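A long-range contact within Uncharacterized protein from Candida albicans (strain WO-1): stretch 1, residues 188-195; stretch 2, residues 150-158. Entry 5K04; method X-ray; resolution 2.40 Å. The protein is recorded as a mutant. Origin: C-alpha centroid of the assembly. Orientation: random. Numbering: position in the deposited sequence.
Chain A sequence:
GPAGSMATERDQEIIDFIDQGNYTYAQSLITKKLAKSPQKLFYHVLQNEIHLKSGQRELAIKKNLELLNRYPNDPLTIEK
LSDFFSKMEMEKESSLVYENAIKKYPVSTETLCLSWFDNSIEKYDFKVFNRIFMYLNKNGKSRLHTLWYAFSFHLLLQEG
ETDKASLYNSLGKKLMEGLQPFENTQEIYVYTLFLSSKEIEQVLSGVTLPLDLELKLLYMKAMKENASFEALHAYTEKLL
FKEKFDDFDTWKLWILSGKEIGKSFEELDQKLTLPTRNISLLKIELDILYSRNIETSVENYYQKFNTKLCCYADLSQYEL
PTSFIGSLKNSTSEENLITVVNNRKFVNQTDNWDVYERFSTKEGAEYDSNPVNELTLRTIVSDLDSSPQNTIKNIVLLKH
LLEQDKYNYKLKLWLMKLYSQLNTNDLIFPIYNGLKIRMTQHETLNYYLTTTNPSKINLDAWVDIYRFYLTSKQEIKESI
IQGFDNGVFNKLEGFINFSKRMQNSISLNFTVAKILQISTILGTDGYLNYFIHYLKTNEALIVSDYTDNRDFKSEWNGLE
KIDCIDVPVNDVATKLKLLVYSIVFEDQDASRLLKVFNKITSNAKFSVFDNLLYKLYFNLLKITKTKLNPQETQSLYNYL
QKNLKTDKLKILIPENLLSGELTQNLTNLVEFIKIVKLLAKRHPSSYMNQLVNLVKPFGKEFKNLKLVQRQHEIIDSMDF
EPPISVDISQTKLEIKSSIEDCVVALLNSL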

ATOM      1  N   ILE A 188      22.286  19.426  -4.821  1.00 37.92           N
ATOM      2  CA  ILE A 188      23.199  19.026  -3.755  1.00 38.43           C
ATOM      3  C   ILE A 188      22.867  17.618  -3.275  1.00 35.98           C
ATOM      4  O   ILE A 188      23.763  16.784  -3.089  1.00 25.43           O
ATOM      5  CB  ILE A 188      23.150  20.056  -2.609  1.00 40.49           C
ATOM      6  CG1 ILE A 188      23.686  21.417  -3.085  1.00 40.44           C
ATOM      7  CG2 ILE A 188      23.924  19.556  -1.407  1.00 41.52           C
ATOM      8  CD1 ILE A 188      23.557  22.547  -2.062  1.00 32.38           C
ATOM      9  N   TYR A 189      21.573  17.322  -3.103  1.00 43.47           N
ATOM     10  CA  TYR A 189      21.163  15.970  -2.726  1.00 37.20           C
ATOM     11  C   TYR A 189      21.739  14.930  -3.693  1.00 35.18           C
ATOM     12  O   TYR A 189      22.361  13.950  -3.264  1.00 23.98           O
ATOM     13  CB  TYR A 189      19.633  15.892  -2.665  1.00 33.66           C
ATOM     14  CG  TYR A 189      19.080  14.477  -2.534  1.00 33.45           C
ATOM     15  CD1 TYR A 189      19.025  13.833  -1.290  1.00 32.56           C
ATOM     16  CD2 TYR A 189      18.604  13.786  -3.657  1.00 28.31           C
ATOM     17  CE1 TYR A 189      18.533  12.521  -1.172  1.00 33.02           C
ATOM     18  CE2 TYR A 189      18.085  12.489  -3.546  1.00 35.17           C
ATOM     19  CZ  TYR A 189      18.065  11.862  -2.305  1.00 39.59           C
ATOM     20  OH  TYR A 189      17.572  10.597  -2.199  1.00 37.15           O
ATOM     21  N   VAL A 190      21.572  15.149  -5.006  1.00 39.89           N
ATOM     22  CA  VAL A 190      22.030  14.171  -5.994  1.00 38.80           C
ATOM     23  C   VAL A 190      23.517  13.918  -5.828  1.00 37.12           C
ATOM     24  O   VAL A 190      23.977  12.770  -5.836  1.00 34.64           O
ATOM     25  CB  VAL A 190      21.715  14.641  -7.428  1.00 36.86           C
ATOM     26  CG1 VAL A 190      22.314  13.661  -8.449  1.00 30.41           C
ATOM     27  CG2 VAL A 190      20.227  14.736  -7.640  1.00 32.83           C
ATOM     28  N   TYR A 191      24.286  15.000  -5.684  1.00 40.20           N
ATOM     29  CA  TYR A 191      25.728  14.902  -5.496  1.00 37.07           C
ATOM     30  C   TYR A 191      26.063  13.997  -4.309  1.00 38.54           C
ATOM     31  O   TYR A 191      26.927  13.119  -4.414  1.00 24.56           O
ATOM     32  CB  TYR A 191      26.308  16.319  -5.321  1.00 32.31           C
ATOM     33  CG  TYR A 191      27.810  16.405  -5.351  1.00 37.54           C
ATOM     34  CD1 TYR A 191      28.547  15.639  -6.233  1.00 39.43           C
ATOM     35  CD2 TYR A 191      28.497  17.265  -4.504  1.00 41.55           C
ATOM     36  CE1 TYR A 191      29.926  15.701  -6.254  1.00 36.48           C
ATOM     37  CE2 TYR A 191      29.887  17.341  -4.531  1.00 38.68           C
ATOM     38  CZ  TYR A 191      30.596  16.562  -5.403  1.00 37.05           C
ATOM     39  OH  TYR A 191      31.980  16.643  -5.430  1.00 32.83           O
ATOM     40  N   THR A 192      25.355  14.175  -3.175  1.00 42.70           N
ATOM     41  CA  THR A 192      25.644  13.385  -1.975  1.00 36.71           C
ATOM     42  C   THR A 192      25.425  11.896  -2.195  1.00 36.84           C
ATOM     43  O   THR A 192      25.975  11.087  -1.442  1.00 27.45           O
ATOM     44  CB  THR A 192      24.779  13.817  -0.796  1.00 32.01           C
ATOM     45  OG1 THR A 192      23.410  13.535  -1.092  1.00 22.49           O
ATOM     46  CG2 THR A 192      24.962  15.301  -0.492  1.00 35.40           C
ATOM     47  N   LEU A 193      24.642  11.513  -3.210  1.00 42.03           N
ATOM     48  CA  LEU A 193      24.425  10.091  -3.462  1.00 38.28           C
ATOM     49  C   LEU A 193      25.706   9.370  -3.869  1.00 36.76           C
ATOM     50  O   LEU A 193      25.747   8.142  -3.815  1.00 32.21           O
ATOM     51  CB  LEU A 193      23.361   9.895  -4.544  1.00 35.80           C
ATOM     52  CG  LEU A 193      21.998  10.532  -4.250  1.00 41.77           C
ATOM     53  CD1 LEU A 193      21.137  10.483  -5.508  1.00 36.19           C
ATOM     54  CD2 LEU A 193      21.301   9.830  -3.061  1.00 33.73           C
ATOM     55  N   PHE A 194      26.754  10.094  -4.262  1.00 40.93           N
ATOM     56  CA  PHE A 194      27.992   9.465  -4.717  1.00 41.90           C
ATOM     57  C   PHE A 194      29.168   9.739  -3.792  1.00 40.92           C
ATOM     58  O   PHE A 194      30.311   9.429  -4.152  1.00 29.27           O
ATOM     59  CB  PHE A 194      28.316   9.925  -6.140  1.00 38.15           C
ATOM     60  CG  PHE A 194      27.150   9.805  -7.072  1.00 40.51           C
ATOM     61  CD1 PHE A 194      26.732   8.556  -7.518  1.00 36.25           C
ATOM     62  CD2 PHE A 194      26.436  10.929  -7.461  1.00 35.85           C
ATOM     63  CE1 PHE A 194      25.634   8.433  -8.360  1.00 41.44           C
ATOM     64  CE2 PHE A 194      25.328  10.809  -8.289  1.00 42.11           C
ATOM     65  CZ  PHE A 194      24.934   9.559  -8.752  1.00 35.70           C
ATOM     66  N   LEU A 195      28.916  10.306  -2.610  1.00 44.11           N
ATOM     67  CA  LEU A 195      29.957  10.788  -1.722  1.00 37.08           C
ATOM     68  C   LEU A 195      30.068   9.932  -0.471  1.00 41.62           C
ATOM     69  O   LEU A 195      29.081   9.382   0.023  1.00 32.40           O
ATOM     70  CB  LEU A 195      29.685  12.225  -1.297  1.00 37.26           C
ATOM     71  CG  LEU A 195      29.673  13.265  -2.404  1.00 41.04           C
ATOM     72  CD1 LEU A 195      29.453  14.625  -1.771  1.00 36.55           C
ATOM     73  CD2 LEU A 195      30.988  13.213  -3.214  1.00 33.46           C
TER
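Stretch 2 (150-158) AFSFHLLLQ

Stretch 2 is helical from Ala150 to Leu157, continuing a helix that begins earlier in the chain, and it packs against the helix that carries Ile188 to Thr192. The two axes run in broadly the same direction, with 40° between their N-to-C directions and a signed crossing angle of 40°, and they approach to 9.8 Å. The register follows from two pairs of CA atoms: Val190 CA lies 6.2 Å from Phe151 CA, and Leu193 CA lies 6.5 Å from His154 CA. Both partners advance by three residues, so the chains keep in step between these two points. Residues Thr192 to Leu195 form a type I beta turn, which supplies Leu193 and Phe194, the two residues of stretch 1 with the most area covered by stretch 2.

No hydrogen bond joins the stretches; the contact, 343 Å² with both sides summed, is made by stretch 1 side chains packing on side chains and backbone of stretch 2. Near its N-terminal end, Val190, with chi1 t, points toward stretch 2. Its CG1 lies 4.3 Å from Ala150 CB and 4.2 Å from Phe151 N, while its CG2 lies 4.3 Å from Phe151 CD1. Val190 thus rests on the Ala150 methyl and the start of Phe151's backbone.

The CA-to-CB bond of Phe151 points sideways to stretch 1, and its t rotamer (chi1 -175°, chi2 68°) lays the ring alongside stretch 1, where it meets three residues in turn. Besides Val190, it touches Leu193, whose CD1 is 3.9 Å from Phe151 CD1, and more loosely Tyr189, whose CE2 is 4.5 Å from Phe151 CE1. Tyr189 also starts sideways, but chi1 169° brings the end of its side chain nearer, so that the edge of its ring meets Phe151.

His154 points toward stretch 1 with chi1 163° and chi2 66°, an orientation that offers one face of its imidazole to Leu193. The leucine, in the mt rotamer, places CD1 over that face, 3.9 Å from the ring centroid and 27° off the normal, in a CH-pi contact; the closest pair is Leu193 CD1 and His154 CG, at 3.6 Å. The same ring engages a polar partner through NE2 elsewhere in the structure.

Phe194 reaches the neighbouring side of the stretch 2 helix. Its CB sets out sideways, yet with chi1 -49° and chi2 -73° the ring extends to stretch 2 and meets the helix largely edge-on. Phe194 CZ comes within 3.0 Å of Ala150 O, a tight approach to a carbonyl that also accepts the backbone hydrogen bond from Phe153 N. Phe194 CE1 lies 3.6 Å from His154 N, 4.0 Å from Phe153 CB and 4.1 Å from Leu157 CD1. Phe153 contributes little beyond its CB: although it starts toward stretch 1, its m rotamer (chi1 -81°) leads the ring away. Leu157, also mt, points toward stretch 1 and closes the C-terminal end of the contact.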

ATOM      1  N   ALA A 150      22.924  11.660 -14.098  1.00 44.39           N
ATOM      2  CA  ALA A 150      23.625  11.446 -12.831  1.00 44.01           C
ATOM      3  C   ALA A 150      22.754  10.702 -11.832  1.00 37.90           C
ATOM      4  O   ALA A 150      23.198   9.746 -11.178  1.00 26.29           O
ATOM      5  CB  ALA A 150      24.051  12.795 -12.244  1.00 27.13           C
ATOM      6  N   PHE A 151      21.515  11.153 -11.679  1.00 35.07           N
ATOM      7  CA  PHE A 151      20.595  10.483 -10.769  1.00 43.52           C
ATOM      8  C   PHE A 151      20.370   9.030 -11.182  1.00 40.41           C
ATOM      9  O   PHE A 151      20.238   8.150 -10.322  1.00 32.50           O
ATOM     10  CB  PHE A 151      19.273  11.261 -10.717  1.00 39.59           C
ATOM     11  CG  PHE A 151      18.294  10.720  -9.716  1.00 38.26           C
ATOM     12  CD1 PHE A 151      18.546  10.816  -8.356  1.00 33.72           C
ATOM     13  CD2 PHE A 151      17.123  10.115 -10.142  1.00 36.93           C
ATOM     14  CE1 PHE A 151      17.634  10.310  -7.436  1.00 40.08           C
ATOM     15  CE2 PHE A 151      16.213   9.621  -9.235  1.00 35.55           C
ATOM     16  CZ  PHE A 151      16.468   9.713  -7.878  1.00 37.59           C
ATOM     17  N   SER A 152      20.369   8.762 -12.493  1.00 43.65           N
ATOM     18  CA  SER A 152      20.150   7.407 -12.986  1.00 38.90           C
ATOM     19  C   SER A 152      21.283   6.472 -12.583  1.00 42.38           C
ATOM     20  O   SER A 152      21.073   5.256 -12.531  1.00 30.07           O
ATOM     21  CB  SER A 152      19.977   7.418 -14.509  1.00 31.64           C
ATOM     22  OG  SER A 152      21.192   7.719 -15.182  1.00 25.52           O
ATOM     23  N   PHE A 153      22.476   7.013 -12.294  1.00 47.92           N
ATOM     24  CA  PHE A 153      23.577   6.173 -11.825  1.00 40.17           C
ATOM     25  C   PHE A 153      23.357   5.723 -10.392  1.00 35.27           C
ATOM     26  O   PHE A 153      23.714   4.597 -10.026  1.00 33.97           O
ATOM     27  CB  PHE A 153      24.903   6.915 -11.935  1.00 40.86           C
ATOM     28  CG  PHE A 153      25.485   6.895 -13.305  1.00 41.07           C
ATOM     29  CD1 PHE A 153      25.997   5.722 -13.833  1.00 37.15           C
ATOM     30  CD2 PHE A 153      25.493   8.041 -14.088  1.00 38.71           C
ATOM     31  CE1 PHE A 153      26.522   5.684 -15.131  1.00 40.77           C
ATOM     32  CE2 PHE A 153      26.017   8.024 -15.375  1.00 43.30           C
ATOM     33  CZ  PHE A 153      26.536   6.839 -15.901  1.00 41.71           C
ATOM     34  N   HIS A 154      22.770   6.594  -9.578  1.00 42.49           N
ATOM     35  CA  HIS A 154      22.313   6.195  -8.255  1.00 48.15           C
ATOM     36  C   HIS A 154      21.250   5.104  -8.334  1.00 48.17           C
ATOM     37  O   HIS A 154      21.291   4.133  -7.570  1.00 37.26           O
ATOM     38  CB  HIS A 154      21.754   7.400  -7.510  1.00 39.51           C
ATOM     39  CG  HIS A 154      20.922   7.018  -6.334  1.00 49.77           C
ATOM     40  ND1 HIS A 154      21.451   6.389  -5.228  1.00 51.96           N
ATOM     41  CD2 HIS A 154      19.597   7.145  -6.099  1.00 48.49           C
ATOM     42  CE1 HIS A 154      20.491   6.165  -4.351  1.00 46.81           C
ATOM     43  NE2 HIS A 154      19.356   6.613  -4.856  1.00 54.12           N
ATOM     44  N   LEU A 155      20.261   5.275  -9.225  1.00 51.24           N
ATOM     45  CA  LEU A 155      19.230   4.260  -9.416  1.00 47.96           C
ATOM     46  C   LEU A 155      19.843   2.905  -9.726  1.00 47.08           C
ATOM     47  O   LEU A 155      19.435   1.886  -9.156  1.00 28.43           O
ATOM     48  CB  LEU A 155      18.289   4.672 -10.537  1.00 42.00           C
ATOM     49  CG  LEU A 155      17.394   5.887 -10.273  1.00 45.38           C
ATOM     50  CD1 LEU A 155      16.428   6.039 -11.450  1.00 49.93           C
ATOM     51  CD2 LEU A 155      16.622   5.756  -8.931  1.00 36.81           C
ATOM     52  N   LEU A 156      20.833   2.887 -10.630  1.00 50.00           N
ATOM     53  CA  LEU A 156      21.522   1.649 -10.993  1.00 49.69           C
ATOM     54  C   LEU A 156      22.251   1.060  -9.799  1.00 46.89           C
ATOM     55  O   LEU A 156      22.197  -0.150  -9.560  1.00 42.08           O
ATOM     56  CB  LEU A 156      22.530   1.917 -12.109  1.00 50.85           C
ATOM     57  CG  LEU A 156      22.071   1.971 -13.548  1.00 52.28           C
ATOM     58  CD1 LEU A 156      23.248   2.400 -14.428  1.00 44.11           C
ATOM     59  CD2 LEU A 156      21.530   0.604 -13.960  1.00 50.85           C
ATOM     60  N   LEU A 157      22.956   1.914  -9.047  1.00 49.80           N
ATOM     61  CA  LEU A 157      23.685   1.479  -7.859  1.00 54.03           C
ATOM     62  C   LEU A 157      22.783   0.784  -6.853  1.00 58.47           C
ATOM     63  O   LEU A 157      23.280   0.040  -5.997  1.00 58.88           O
ATOM     64  CB  LEU A 157      24.357   2.677  -7.191  1.00 48.63           C
ATOM     65  CG  LEU A 157      25.644   3.135  -7.859  1.00 56.81           C
ATOM     66  CD1 LEU A 157      26.087   4.479  -7.304  1.00 55.95           C
ATOM     67  CD2 LEU A 157      26.698   2.076  -7.640  1.00 56.92           C
ATOM     68  N   GLN A 158      21.471   1.017  -6.936  1.00 60.06           N
ATOM     69  CA  GLN A 158      20.505   0.423  -6.031  1.00 62.59           C
ATOM     70  C   GLN A 158      20.088  -0.962  -6.487  1.00 64.39           C
ATOM     71  O   GLN A 158      19.051  -1.465  -6.047  1.00 63.48           O
ATOM     72  CB  GLN A 158      19.271   1.332  -5.884  1.00 65.34           C
ATOM     73  CG  GLN A 158      19.551   2.732  -5.371  1.00 60.82           C
ATOM     74  CD  GLN A 158      20.443   2.711  -4.172  1.00 77.73           C
ATOM     75  OE1 GLN A 158      21.574   3.198  -4.207  1.00 84.27           O
ATOM     76  NE2 GLN A 158      19.977   2.075  -3.120  1.00 84.75           N
TER